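PDB 6RW0: protein angel homolog 2 from Homo sapiens, which acts as a 2',3'-cyclic phosphatase of the CCR4 deadenylase family and probably binds the 3' untranslated regions of mRNAs. Local coordinates for residues Leu60-Leu64 with Lys135-Cys139; Met55-Ile59 with Ile89-Ile93; Ile349-Cys355 with Leu397-Leu403. All blocks are in the same frame, centred on the assembly; numbering follows the deposited sequence.

Contact 1 of 3, residues Leu60-Leu64 with Lys135-Cys139; sequences LSQDL and KPDGC
K135 leads up to the contact without touching it, its CA-to-CB bond sideways and its side chain leading away to a salt bridge with D169. The P136 ring (phi/psi -94/-3, C-gamma endo) packs against the first turn of helix 62-67, with P136 CG 4.2 Å from L64 CD2 and P136 CB 3.4 Å from D63 OD2. D137 opens strand 137-144 in extended conformation. Its CB lies 4.1 Å from S61 CB, while D137 OD1, salt-bridged to R131, packs 3.8 Å from L64 CD1. G138 and C139 then carry the strand off into the sheet. CA spacings set the register, 6.7 Å for S61 to D137 and 7.2 Å for D63 to P136. No hydrogen bond crosses. S61 is the N-cap of the facing helix, its OG taking a weak 3.3 Å bond from L64 N and also bonded to Q107; L64 is m,t, its side chain about 5 Å from a bound magnesium ion. A capped helix start thus packs on a sheet strand's first residues beside the metal of a DNase I-like domain.

Contact 2 of 3, residues Met55-Ile59 with Ile89-Ile93; sequences MSYNI and ILKEI
Y57 reaches from strand 49-58 across to helix 82-96, its ring carbon CE2 4.3 Å from I89 CG2 and its hydroxyl donating a short hydrogen bond, 2.6 Å from Y57 OH to E92 OE1. The carboxylate oxygen sits at the ring edge, near its plane. Chi1 of Y57 is t (-163°), which sends the ring out from the strand, and E92 is m,t, stretching its carboxylate to meet it; this is the one hydrogen bond across the contact, beside the apolar pairs.

The strand is extended through N58 and the helix regular, with I93 N bonded to I89 O at 3.0 Å. Their short axes run nearly antiparallel, at 170°, and approach to 11.8 Å. I59 accordingly faces I89 (CA to CA 7.3 Å) and M55 faces I93 (8.5 Å). At the first end, I59 CG2 meets I89 CG2 at 4.1 Å and I59 O lies 3.7 Å from I89 CD1. At the other, M55 in t,t,m brings its SD to 4.3 Å from I93 CG1.

This is the helix-on-sheet layer of a DNase I-like alpha/beta sandwich: on the strand's other face, S56 and N58 meet I366 and D364 of strand 359-369 in the second sheet, and N58 ND2 bonds E105 and D236. The helix packs over strand 49-58, with M55 and I93 both touching L101 on neighbouring strand 100-107, and I59 and I93 also meeting helix 108-121.

Contact 3 of 3, residues Ile349-Cys355 with Leu397-Leu403; sequences IPEVTTC and LLTEQDL
L397 and V352 give up the most surface here. L397 (m,t) points its CB toward segment 349-355 and spreads its methyls against it: L397 CD1 is 3.7 Å from E351 OE1 and 3.8 Å from T353 CG2, and L397 CD2 is 3.8 Å from V352 O. V352, extended with chi1 m, donates from its N to L398 O at 3.0 Å, the one direct hydrogen bond across, and sets its CG2 3.5 Å from L403 CD1. The two backbones pass closest where E351 CA is 5.1 Å from T399 CA. Here T399 and D402 form a capping box at the start of helix 400-405, T399 N to D402 OD2 and D402 N to T399 OG1 both measuring 3.0 Å; on the other segment T353 and T354 make a classic beta bulge opposite I361 of strand 359-369. C355, its CB toward the helix, comes third: C355 CB touches L403 CD1 at 3.6 Å. Two waters bridge the segments, one between P350 O (2.7 Å) and E400 N (3.0 Å), the other between E351 OE2 (2.8 Å) and L397 N (2.9 Å). At the exposed end, I349 CG2 rests 3.5 Å from T399 CG2.

From the N terminus, strand 49-58 leads straight into helix 62-67, so the first segments of contacts 2 and 1 adjoin at I59 and L60. Contact 2 closes first, when helix 82-96 folds back on the strand after 29 intervening residues. Contact 1 opens before that helix arrives and closes 70 residues on, at strand 137-144; the two loops therefore cross, and both involve the same seven-stranded sheet. Contact 3 comes later, in series, and closes a 41-residue loop that leaves strand 354-356 of the other large sheet, then passes through strand 390-395 of the first before helix 400-405. It does not touch contact 2, their nearest atoms being about 7 Å apart.

Contact 1 of 3, residues Leu60-Leu64 with Lys135-Cys139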
loop_
_atom_site.group_PDB
_atom_site.type_symbol
_atom_site.label_atom_id
_atom_site.label_comp_id
_atom_site.label_asym_id
_atom_site.label_seq_id
_atom_site.Cartn_x
_atom_site.Cartn_y
_atom_site.Cartn_z
ATOM N N LEU A 60 2.532 11.866 -2.302
ATOM C CA LEU A 60 1.718 12.860 -3.005
ATOM C C LEU A 60 2.457 13.394 -4.232
ATOM O O LEU A 60 3.416 14.161 -4.117
ATOM C CB LEU A 60 1.210 13.978 -2.085
ATOM C CG LEU A 60 0.383 15.087 -2.749
ATOM C CD1 LEU A 60 -0.835 14.590 -3.502
ATOM C CD2 LEU A 60 -0.022 16.093 -1.665
ATOM N N SER A 61 2.008 12.981 -5.410
ATOM C CA SER A 61 2.591 13.453 -6.660
ATOM C C SER A 61 2.232 14.913 -6.888
ATOM O O SER A 61 1.080 15.310 -6.702
ATOM C CB SER A 61 2.035 12.584 -7.788
ATOM O OG SER A 61 1.948 13.270 -9.027
ATOM N N GLN A 62 3.217 15.721 -7.293
ATOM C CA GLN A 62 2.945 17.142 -7.514
ATOM C C GLN A 62 1.889 17.358 -8.593
ATOM O O GLN A 62 1.018 18.233 -8.450
ATOM C CB GLN A 62 4.226 17.890 -7.882
ATOM C CG GLN A 62 4.061 19.402 -7.839
ATOM C CD GLN A 62 3.845 19.916 -6.424
ATOM O OE1 GLN A 62 4.266 19.289 -5.461
ATOM N NE2 GLN A 62 3.213 21.078 -6.299
ATOM N N ASP A 63 1.960 16.600 -9.697
ATOM C CA ASP A 63 0.962 16.746 -10.751
ATOM C C ASP A 63 -0.431 16.451 -10.207
ATOM O O ASP A 63 -1.396 17.152 -10.532
ATOM C CB ASP A 63 1.231 15.780 -11.908
ATOM C CG ASP A 63 2.377 16.201 -12.806
ATOM O OD1 ASP A 63 2.975 17.276 -12.606
ATOM O OD2 ASP A 63 2.683 15.424 -13.739
ATOM N N LEU A 64 -0.558 15.393 -9.396
ATOM C CA LEU A 64 -1.865 15.045 -8.844
ATOM C C LEU A 64 -2.326 16.060 -7.808
ATOM O O LEU A 64 -3.522 16.351 -7.723
ATOM C CB LEU A 64 -1.854 13.622 -8.285
ATOM C CG LEU A 64 -1.539 12.538 -9.320
ATOM C CD1 LEU A 64 -1.638 11.160 -8.646
ATOM C CD2 LEU A 64 -2.435 12.629 -10.542
ATOM N N LYS A 135 -0.682 8.545 -17.064
ATOM C CA LYS A 135 -0.547 8.841 -15.659
ATOM C C LYS A 135 0.912 9.158 -15.356
ATOM O O LYS A 135 1.820 8.615 -15.997
ATOM C CB LYS A 135 -1.000 7.633 -14.860
ATOM C CG LYS A 135 -2.444 7.218 -15.132
ATOM C CD LYS A 135 -3.445 8.349 -14.876
ATOM C CE LYS A 135 -4.883 7.871 -15.113
ATOM N NZ LYS A 135 -5.026 7.398 -16.531
ATOM N N PRO A 136 1.164 10.074 -14.427
ATOM C CA PRO A 136 2.526 10.573 -14.209
ATOM C C PRO A 136 3.342 9.877 -13.130
ATOM O O PRO A 136 4.516 10.226 -12.959
ATOM C CB PRO A 136 2.263 12.031 -13.787
ATOM C CG PRO A 136 0.977 11.941 -12.979
ATOM C CD PRO A 136 0.149 10.882 -13.706
ATOM N N ASP A 137 2.766 8.920 -12.406
ATOM C CA ASP A 137 3.306 8.503 -11.127
ATOM C C ASP A 137 3.231 6.993 -11.002
ATOM O O ASP A 137 2.570 6.309 -11.790
ATOM C CB ASP A 137 2.510 9.115 -9.956
ATOM C CG ASP A 137 1.062 8.615 -9.906
ATOM O OD1 ASP A 137 0.339 8.816 -10.895
ATOM O OD2 ASP A 137 0.633 7.999 -8.905
ATOM N N GLY A 138 3.893 6.482 -9.977
ATOM C CA GLY A 138 3.860 5.062 -9.737
ATOM C C GLY A 138 4.391 4.664 -8.383
ATOM O O GLY A 138 4.524 5.482 -7.468
ATOM N N CYS A 139 4.679 3.377 -8.275
ATOM C CA CYS A 139 5.165 2.773 -7.048
ATOM C C CYS A 139 6.666 2.540 -7.135
ATOM O O CYS A 139 7.204 2.180 -8.192
ATOM C CB CYS A 139 4.527 1.402 -6.826
ATOM S SG CYS A 139 2.789 1.404 -6.459
#

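Contact 2 of 3, residues Met55-Ile59 with Ile89-Ile93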
loop_
_atom_site.group_PDB
_atom_site.type_symbol
_atom_site.label_atom_id
_atom_site.label_comp_id
_atom_site.label_asym_id
_atom_site.label_seq_id
_atom_site.Cartn_x
_atom_site.Cartn_y
_atom_site.Cartn_z
ATOM N N MET A 55 9.081 0.975 5.675
ATOM C CA MET A 55 8.308 2.225 5.637
ATOM C C MET A 55 7.386 2.192 4.414
ATOM O O MET A 55 7.885 1.858 3.356
ATOM C CB MET A 55 9.231 3.430 5.517
ATOM C CG MET A 55 8.463 4.708 5.320
ATOM S SD MET A 55 9.543 6.130 5.125
ATOM C CE MET A 55 9.857 6.503 6.839
ATOM N N SER A 56 6.098 2.485 4.570
ATOM C CA SER A 56 5.129 2.605 3.456
ATOM C C SER A 56 4.696 4.068 3.434
ATOM O O SER A 56 4.246 4.529 4.454
ATOM C CB SER A 56 3.964 1.681 3.608
ATOM O OG SER A 56 3.142 1.753 2.467
ATOM N N TYR A 57 4.861 4.772 2.327
ATOM C CA TYR A 57 4.562 6.214 2.301
ATOM C C TYR A 57 4.010 6.630 0.936
ATOM O O TYR A 57 4.733 6.510 -0.026
ATOM C CB TYR A 57 5.854 6.976 2.604
ATOM C CG TYR A 57 5.724 8.421 3.014
ATOM C CD1 TYR A 57 4.497 9.005 3.246
ATOM C CD2 TYR A 57 6.855 9.173 3.224
ATOM C CE1 TYR A 57 4.400 10.323 3.650
ATOM C CE2 TYR A 57 6.777 10.488 3.632
ATOM C CZ TYR A 57 5.545 11.067 3.834
ATOM O OH TYR A 57 5.451 12.362 4.234
ATOM N N ASN A 58 2.787 7.146 0.890
ATOM C CA ASN A 58 2.233 7.785 -0.319
ATOM C C ASN A 58 2.711 9.240 -0.196
ATOM O O ASN A 58 2.248 9.907 0.693
ATOM C CB ASN A 58 0.719 7.619 -0.362
ATOM C CG ASN A 58 0.098 8.362 -1.519
ATOM O OD1 ASN A 58 0.613 9.363 -1.950
ATOM N ND2 ASN A 58 -1.021 7.874 -2.003
ATOM N N ILE A 59 3.634 9.682 -1.046
ATOM C CA ILE A 59 4.331 10.987 -0.879
ATOM C C ILE A 59 3.602 12.139 -1.568
ATOM O O ILE A 59 4.046 13.246 -1.394
ATOM C CB ILE A 59 5.803 10.867 -1.327
ATOM C CG1 ILE A 59 5.963 10.697 -2.842
ATOM C CG2 ILE A 59 6.491 9.752 -0.559
ATOM C CD1 ILE A 59 7.385 10.834 -3.315
ATOM N N ILE A 89 10.144 15.635 2.670
ATOM C CA ILE A 89 9.947 14.197 2.496
ATOM C C ILE A 89 11.277 13.467 2.610
ATOM O O ILE A 89 11.384 12.434 3.287
ATOM C CB ILE A 89 9.258 13.933 1.146
ATOM C CG1 ILE A 89 7.808 14.430 1.185
ATOM C CG2 ILE A 89 9.321 12.457 0.795
ATOM C CD1 ILE A 89 7.202 14.695 -0.182
ATOM N N LEU A 90 12.316 13.997 1.963
ATOM C CA LEU A 90 13.626 13.360 2.037
ATOM C C LEU A 90 14.165 13.373 3.464
ATOM O O LEU A 90 14.751 12.386 3.925
ATOM C CB LEU A 90 14.590 14.058 1.078
ATOM C CG LEU A 90 16.023 13.527 1.040
ATOM C CD1 LEU A 90 16.010 12.099 0.536
ATOM C CD2 LEU A 90 16.914 14.428 0.187
ATOM N N LYS A 91 13.955 14.477 4.188
ATOM C CA LYS A 91 14.404 14.559 5.573
ATOM C C LYS A 91 13.721 13.507 6.439
ATOM O O LYS A 91 14.365 12.897 7.303
ATOM C CB LYS A 91 14.124 15.965 6.100
ATOM C CG LYS A 91 14.509 16.197 7.544
ATOM C CD LYS A 91 14.262 17.651 7.930
ATOM C CE LYS A 91 14.667 17.929 9.368
ATOM N NZ LYS A 91 14.275 19.302 9.798
ATOM N N GLU A 92 12.420 13.286 6.226
ATOM C CA GLU A 92 11.710 12.243 6.958
ATOM C C GLU A 92 12.284 10.869 6.647
ATOM O O GLU A 92 12.461 10.035 7.540
ATOM C CB GLU A 92 10.250 12.198 6.527
ATOM C CG GLU A 92 9.307 13.156 7.099
ATOM C CD GLU A 92 7.918 12.844 6.584
ATOM O OE1 GLU A 92 7.641 13.134 5.397
ATOM O OE2 GLU A 92 7.121 12.276 7.357
ATOM N N ILE A 93 12.497 10.584 5.360
ATOM C CA ILE A 93 13.037 9.285 4.974
ATOM C C ILE A 93 14.405 9.078 5.606
ATOM O O ILE A 93 14.711 8.002 6.129
ATOM C CB ILE A 93 13.069 9.154 3.439
ATOM C CG1 ILE A 93 11.635 9.091 2.900
ATOM C CG2 ILE A 93 13.880 7.940 3.045
ATOM C CD1 ILE A 93 11.529 9.135 1.363
#

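Contact 3 of 3, residues Ile349-Cys355 with Leu397-Leu403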
loop_
_atom_site.group_PDB
_atom_site.type_symbol
_atom_site.label_atom_id
_atom_site.label_comp_id
_atom_site.label_asym_id
_atom_site.label_seq_id
_atom_site.Cartn_x
_atom_site.Cartn_y
_atom_site.Cartn_z
ATOM N N ILE A 349 -10.994 5.807 19.290
ATOM C CA ILE A 349 -10.952 6.766 18.182
ATOM C C ILE A 349 -10.154 6.163 17.029
ATOM O O ILE A 349 -9.104 5.544 17.271
ATOM C CB ILE A 349 -10.331 8.084 18.649
ATOM C CG1 ILE A 349 -11.178 8.694 19.767
ATOM C CG2 ILE A 349 -10.183 9.052 17.474
ATOM C CD1 ILE A 349 -10.501 9.831 20.476
ATOM N N PRO A 350 -10.599 6.329 15.786
ATOM C CA PRO A 350 -9.870 5.731 14.661
ATOM C C PRO A 350 -8.538 6.400 14.384
ATOM O O PRO A 350 -8.393 7.625 14.473
ATOM C CB PRO A 350 -10.812 5.935 13.466
ATOM C CG PRO A 350 -12.114 6.315 14.023
ATOM C CD PRO A 350 -11.896 6.894 15.377
ATOM N N GLU A 351 -7.576 5.566 14.008
ATOM C CA GLU A 351 -6.365 6.022 13.355
ATOM C C GLU A 351 -6.684 6.470 11.936
ATOM O O GLU A 351 -7.537 5.885 11.257
ATOM C CB GLU A 351 -5.389 4.853 13.230
ATOM C CG GLU A 351 -4.805 4.364 14.535
ATOM C CD GLU A 351 -3.971 3.093 14.423
ATOM O OE1 GLU A 351 -3.996 2.410 13.374
ATOM O OE2 GLU A 351 -3.303 2.758 15.424
ATOM N N VAL A 352 -5.969 7.493 11.465
ATOM C CA VAL A 352 -6.050 7.908 10.070
ATOM C C VAL A 352 -4.648 7.894 9.478
ATOM O O VAL A 352 -3.649 8.011 10.196
ATOM C CB VAL A 352 -6.727 9.284 9.855
ATOM C CG1 VAL A 352 -8.122 9.281 10.454
ATOM C CG2 VAL A 352 -5.869 10.408 10.416
ATOM N N THR A 353 -4.581 7.697 8.161
ATOM C CA THR A 353 -3.328 7.756 7.409
ATOM C C THR A 353 -3.338 8.834 6.332
ATOM O O THR A 353 -2.309 9.039 5.678
ATOM C CB THR A 353 -2.974 6.393 6.778
ATOM O OG1 THR A 353 -3.900 6.043 5.737
ATOM C CG2 THR A 353 -2.949 5.303 7.828
ATOM N N THR A 354 -4.461 9.524 6.124
ATOM C CA THR A 354 -4.582 10.597 5.136
ATOM C C THR A 354 -5.564 11.619 5.683
ATOM O O THR A 354 -6.478 11.264 6.426
ATOM C CB THR A 354 -5.015 10.018 3.780
ATOM O OG1 THR A 354 -4.937 11.029 2.768
ATOM C CG2 THR A 354 -6.438 9.491 3.811
ATOM N N CYS A 355 -5.357 12.901 5.349
ATOM C CA CYS A 355 -6.219 13.954 5.910
ATOM C C CYS A 355 -6.167 15.219 5.051
ATOM O O CYS A 355 -5.351 16.112 5.299
ATOM C CB CYS A 355 -5.862 14.301 7.344
ATOM S SG CYS A 355 -6.963 15.550 8.131
ATOM N N LEU A 397 0.283 6.088 14.823
ATOM C CA LEU A 397 -0.445 6.968 13.885
ATOM C C LEU A 397 -1.151 8.064 14.700
ATOM O O LEU A 397 -0.870 8.204 15.868
ATOM C CB LEU A 397 -1.371 6.056 13.058
ATOM C CG LEU A 397 -0.698 5.378 11.872
ATOM C CD1 LEU A 397 -1.632 4.340 11.284
ATOM C CD2 LEU A 397 -0.300 6.386 10.818
ATOM N N LEU A 398 -1.961 8.875 14.057
ATOM C CA LEU A 398 -2.657 10.009 14.674
ATOM C C LEU A 398 -4.140 9.938 14.351
ATOM O O LEU A 398 -4.542 9.145 13.548
ATOM C CB LEU A 398 -2.050 11.294 14.118
ATOM C CG LEU A 398 -0.560 11.480 14.351
ATOM C CD1 LEU A 398 -0.077 12.703 13.616
ATOM C CD2 LEU A 398 -0.249 11.591 15.829
ATOM N N THR A 399 -4.917 10.730 15.055
ATOM C CA THR A 399 -6.360 10.858 14.812
ATOM C C THR A 399 -6.624 11.998 13.831
ATOM O O THR A 399 -5.752 12.796 13.574
ATOM C CB THR A 399 -7.134 11.098 16.110
ATOM O OG1 THR A 399 -6.790 12.405 16.540
ATOM C CG2 THR A 399 -6.832 10.084 17.186
ATOM N N GLU A 400 -7.851 12.056 13.326
ATOM C CA GLU A 400 -8.324 13.124 12.433
ATOM C C GLU A 400 -8.210 14.450 13.194
ATOM O O GLU A 400 -7.763 15.401 12.627
ATOM C CB GLU A 400 -9.772 12.836 12.032
ATOM C CG GLU A 400 -10.414 13.947 11.233
ATOM C CD GLU A 400 -11.824 13.630 10.772
ATOM O OE1 GLU A 400 -12.301 12.565 11.110
ATOM O OE2 GLU A 400 -12.405 14.465 10.106
ATOM N N GLN A 401 -8.611 14.463 14.456
ATOM C CA GLN A 401 -8.558 15.692 15.279
ATOM C C GLN A 401 -7.105 16.138 15.442
ATOM O O GLN A 401 -6.858 17.314 15.343
ATOM C CB GLN A 401 -9.219 15.475 16.634
ATOM C CG GLN A 401 -9.278 16.756 17.446
ATOM C CD GLN A 401 -9.803 16.601 18.848
ATOM O OE1 GLN A 401 -10.042 15.506 19.338
ATOM N NE2 GLN A 401 -9.971 17.722 19.519
ATOM N N ASP A 402 -6.181 15.212 15.638
ATOM C CA ASP A 402 -4.750 15.562 15.776
ATOM C C ASP A 402 -4.297 16.267 14.499
ATOM O O ASP A 402 -3.623 17.230 14.574
ATOM C CB ASP A 402 -3.860 14.322 15.893
ATOM C CG ASP A 402 -3.897 13.588 17.215
ATOM O OD1 ASP A 402 -4.221 14.222 18.210
ATOM O OD2 ASP A 402 -3.637 12.372 17.208
ATOM N N LEU A 403 -4.656 15.733 13.345
ATOM C CA LEU A 403 -4.210 16.307 12.059
ATOM C C LEU A 403 -4.856 17.669 11.801
ATOM O O LEU A 403 -4.199 18.504 11.243
ATOM C CB LEU A 403 -4.426 15.281 10.951
ATOM C CG LEU A 403 -3.418 14.139 10.992
ATOM C CD1 LEU A 403 -3.751 13.109 9.939
ATOM C CD2 LEU A 403 -2.007 14.650 10.806
HETATM O O HOH W 1 -9.783 9.921 14.025
HETATM O O HOH W 2 -0.908 3.876 16.194
#